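Local coordinates for protein GH59 galactosidase (Clostridium cellulolyticum, PDB 2V4V) that probably hydrolyses beta-glycosidic linkages in plant cell-wall polysaccharides, and whose family 6 carbohydrate-binding module, the part here, binds xylose, at residues Q54-S59 with N121-T126. Residues are numbered along the deposited sequence; the frame is centred on the assembly and turned at random.
With NA (sodium ion), chain C; XYP (beta-D-xylopyranose), chain B.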
# COMPACT_ATOMS: atom_id res chain seq x y z
N GLN A 54 -1.38 -1.75 -7.95
CA GLN A 54 -2.48 -0.80 -7.98
C GLN A 54 -2.97 -0.62 -6.56
O GLN A 54 -3.25 -1.62 -5.87
CB GLN A 54 -3.59 -1.36 -8.89
CG GLN A 54 -4.85 -0.52 -9.03
CD GLN A 54 -5.99 -1.29 -9.70
OE1 GLN A 54 -5.94 -2.53 -9.82
NE2 GLN A 54 -7.04 -0.57 -10.10
N ALA A 55 -3.05 0.64 -6.13
CA ALA A 55 -3.56 0.92 -4.78
C ALA A 55 -4.72 1.91 -4.83
O ALA A 55 -4.69 2.88 -5.60
CB ALA A 55 -2.44 1.51 -3.93
N ARG A 56 -5.74 1.62 -4.01
CA ARG A 56 -6.93 2.50 -3.94
C ARG A 56 -6.73 3.49 -2.79
O ARG A 56 -6.72 3.07 -1.64
CB ARG A 56 -8.18 1.63 -3.73
CG ARG A 56 -9.48 2.37 -3.81
CD ARG A 56 -9.74 2.80 -5.27
NE ARG A 56 -10.99 3.55 -5.32
CZ ARG A 56 -11.44 4.19 -6.40
NH1 ARG A 56 -10.74 4.15 -7.55
NH2 ARG A 56 -12.58 4.88 -6.32
N VAL A 57 -6.49 4.75 -3.12
CA VAL A 57 -5.97 5.72 -2.15
C VAL A 57 -6.70 7.05 -2.18
O VAL A 57 -7.28 7.44 -3.21
CB VAL A 57 -4.50 6.04 -2.43
CG1 VAL A 57 -3.58 4.88 -1.96
CG2 VAL A 57 -4.30 6.35 -3.92
N ALA A 58 -6.70 7.74 -1.04
CA ALA A 58 -7.32 9.07 -0.93
C ALA A 58 -6.32 9.99 -0.19
O ALA A 58 -5.52 9.50 0.63
CB ALA A 58 -8.60 9.02 -0.11
N SER A 59 -6.36 11.29 -0.48
CA SER A 59 -5.51 12.17 0.32
C SER A 59 -5.99 13.61 0.25
O SER A 59 -6.20 14.13 -0.88
CB SER A 59 -4.06 12.17 -0.21
OG SER A 59 -3.30 13.18 0.44
N ASN A 121 -4.72 7.86 2.66
CA ASN A 121 -5.46 6.71 3.23
C ASN A 121 -5.43 5.60 2.17
O ASN A 121 -5.50 5.89 0.95
CB ASN A 121 -6.93 7.09 3.50
CG ASN A 121 -7.09 8.09 4.62
OD1 ASN A 121 -8.14 8.80 4.72
ND2 ASN A 121 -6.06 8.20 5.43
N LEU A 122 -5.37 4.34 2.63
CA LEU A 122 -5.25 3.19 1.70
C LEU A 122 -6.43 2.28 1.96
O LEU A 122 -6.59 1.81 3.08
CB LEU A 122 -3.92 2.44 1.93
CG LEU A 122 -3.68 1.15 1.15
CD1 LEU A 122 -3.54 1.43 -0.38
CD2 LEU A 122 -2.38 0.55 1.69
N ASN A 123 -7.24 2.04 0.93
CA ASN A 123 -8.41 1.20 1.06
C ASN A 123 -8.06 -0.28 0.79
O ASN A 123 -8.26 -1.16 1.64
CB ASN A 123 -9.49 1.72 0.09
CG ASN A 123 -10.78 0.91 0.13
OD1 ASN A 123 -10.91 -0.08 0.88
ND2 ASN A 123 -11.75 1.32 -0.70
N TRP A 124 -7.45 -0.54 -0.36
CA TRP A 124 -7.05 -1.90 -0.75
C TRP A 124 -5.94 -1.77 -1.81
O TRP A 124 -5.67 -0.68 -2.28
CB TRP A 124 -8.25 -2.73 -1.27
CG TRP A 124 -8.99 -2.14 -2.42
CD1 TRP A 124 -10.14 -1.40 -2.36
CD2 TRP A 124 -8.66 -2.23 -3.82
NE1 TRP A 124 -10.55 -1.02 -3.60
CE2 TRP A 124 -9.66 -1.53 -4.52
CE3 TRP A 124 -7.64 -2.89 -4.54
CZ2 TRP A 124 -9.65 -1.41 -5.92
CZ3 TRP A 124 -7.61 -2.75 -5.93
CH2 TRP A 124 -8.63 -2.04 -6.60
N PHE A 125 -5.26 -2.88 -2.11
CA PHE A 125 -4.30 -2.83 -3.20
C PHE A 125 -4.28 -4.21 -3.84
O PHE A 125 -4.82 -5.20 -3.31
CB PHE A 125 -2.91 -2.48 -2.67
CG PHE A 125 -2.41 -3.44 -1.62
CD1 PHE A 125 -1.53 -4.44 -1.99
CD2 PHE A 125 -2.80 -3.33 -0.28
CE1 PHE A 125 -1.05 -5.35 -1.07
CE2 PHE A 125 -2.33 -4.25 0.64
CZ PHE A 125 -1.46 -5.23 0.26
N THR A 126 -3.59 -4.26 -4.97
CA THR A 126 -3.39 -5.57 -5.63
C THR A 126 -2.16 -5.50 -6.54
O THR A 126 -1.70 -4.39 -6.89
CB THR A 126 -4.63 -5.98 -6.51
OG1 THR A 126 -4.52 -7.35 -6.94
CG2 THR A 126 -4.79 -5.02 -7.71
NA NA C . -10.35 -1.55 2.74
O1 XYP B . -8.41 13.34 10.62
C1 XYP B . -7.65 12.27 10.08
C2 XYP B . -8.56 11.56 9.09
C3 XYP B . -7.82 10.42 8.43
C4 XYP B . -6.47 10.90 7.90
C5 XYP B . -5.71 11.69 8.98
O2 XYP B . -9.68 10.97 9.73
O3 XYP B . -8.59 9.86 7.38
O4 XYP B . -5.65 9.82 7.51
O5 XYP B . -6.52 12.75 9.45
O HOH W 1 -12.40 -2.72 3.47
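Trp-124 places CG between its backbone N and carbonyl carbon (chi1 57°), while Arg-56 across from it holds CG anti to its own N (chi1 -173°), and the two side chains meet over the indole. They sit in antiparallel neighbouring strands of the beta-sandwich of a family 6 carbohydrate-binding module, at a classic beta bulge: Asn-123 and Trp-124 together face Arg-56. Asn-123 N donates to Arg-56 O (2.8 Å), and Arg-56 N to Trp-124 O (2.9 Å).

Arg-56 suits this place because its aliphatic root can cover an aromatic face while its charged end reaches further. CB rests 3.6 Å from the centroid of the five-membered ring of Trp-124, 14° off its normal, a CH-pi contact; the guanidinium beyond forms salt bridges with Glu-25 and Asp-94.

On the other face only apolar side chains meet. Leu-122 CD1 lies 3.7 Å from CB of the small Ala-55 and 3.8 Å from CG1 of the branched Val-57, and the leucine also packs on Leu-110 of the facing sheet. Toward one end, Asn-121 reaches the xylose.

Asparagine suits the sodium site because its short amide lets OD1 bind the same ion as its carbonyl O. ND2, hydrogen-bonded to Glu-25, helps fix the amide's rotation. With Glu-8, Glu-10, the Glu-28 carbonyl and a water, Asn-123 O and Asn-123 OD1 hold the sodium ion, each at 2.4 Å.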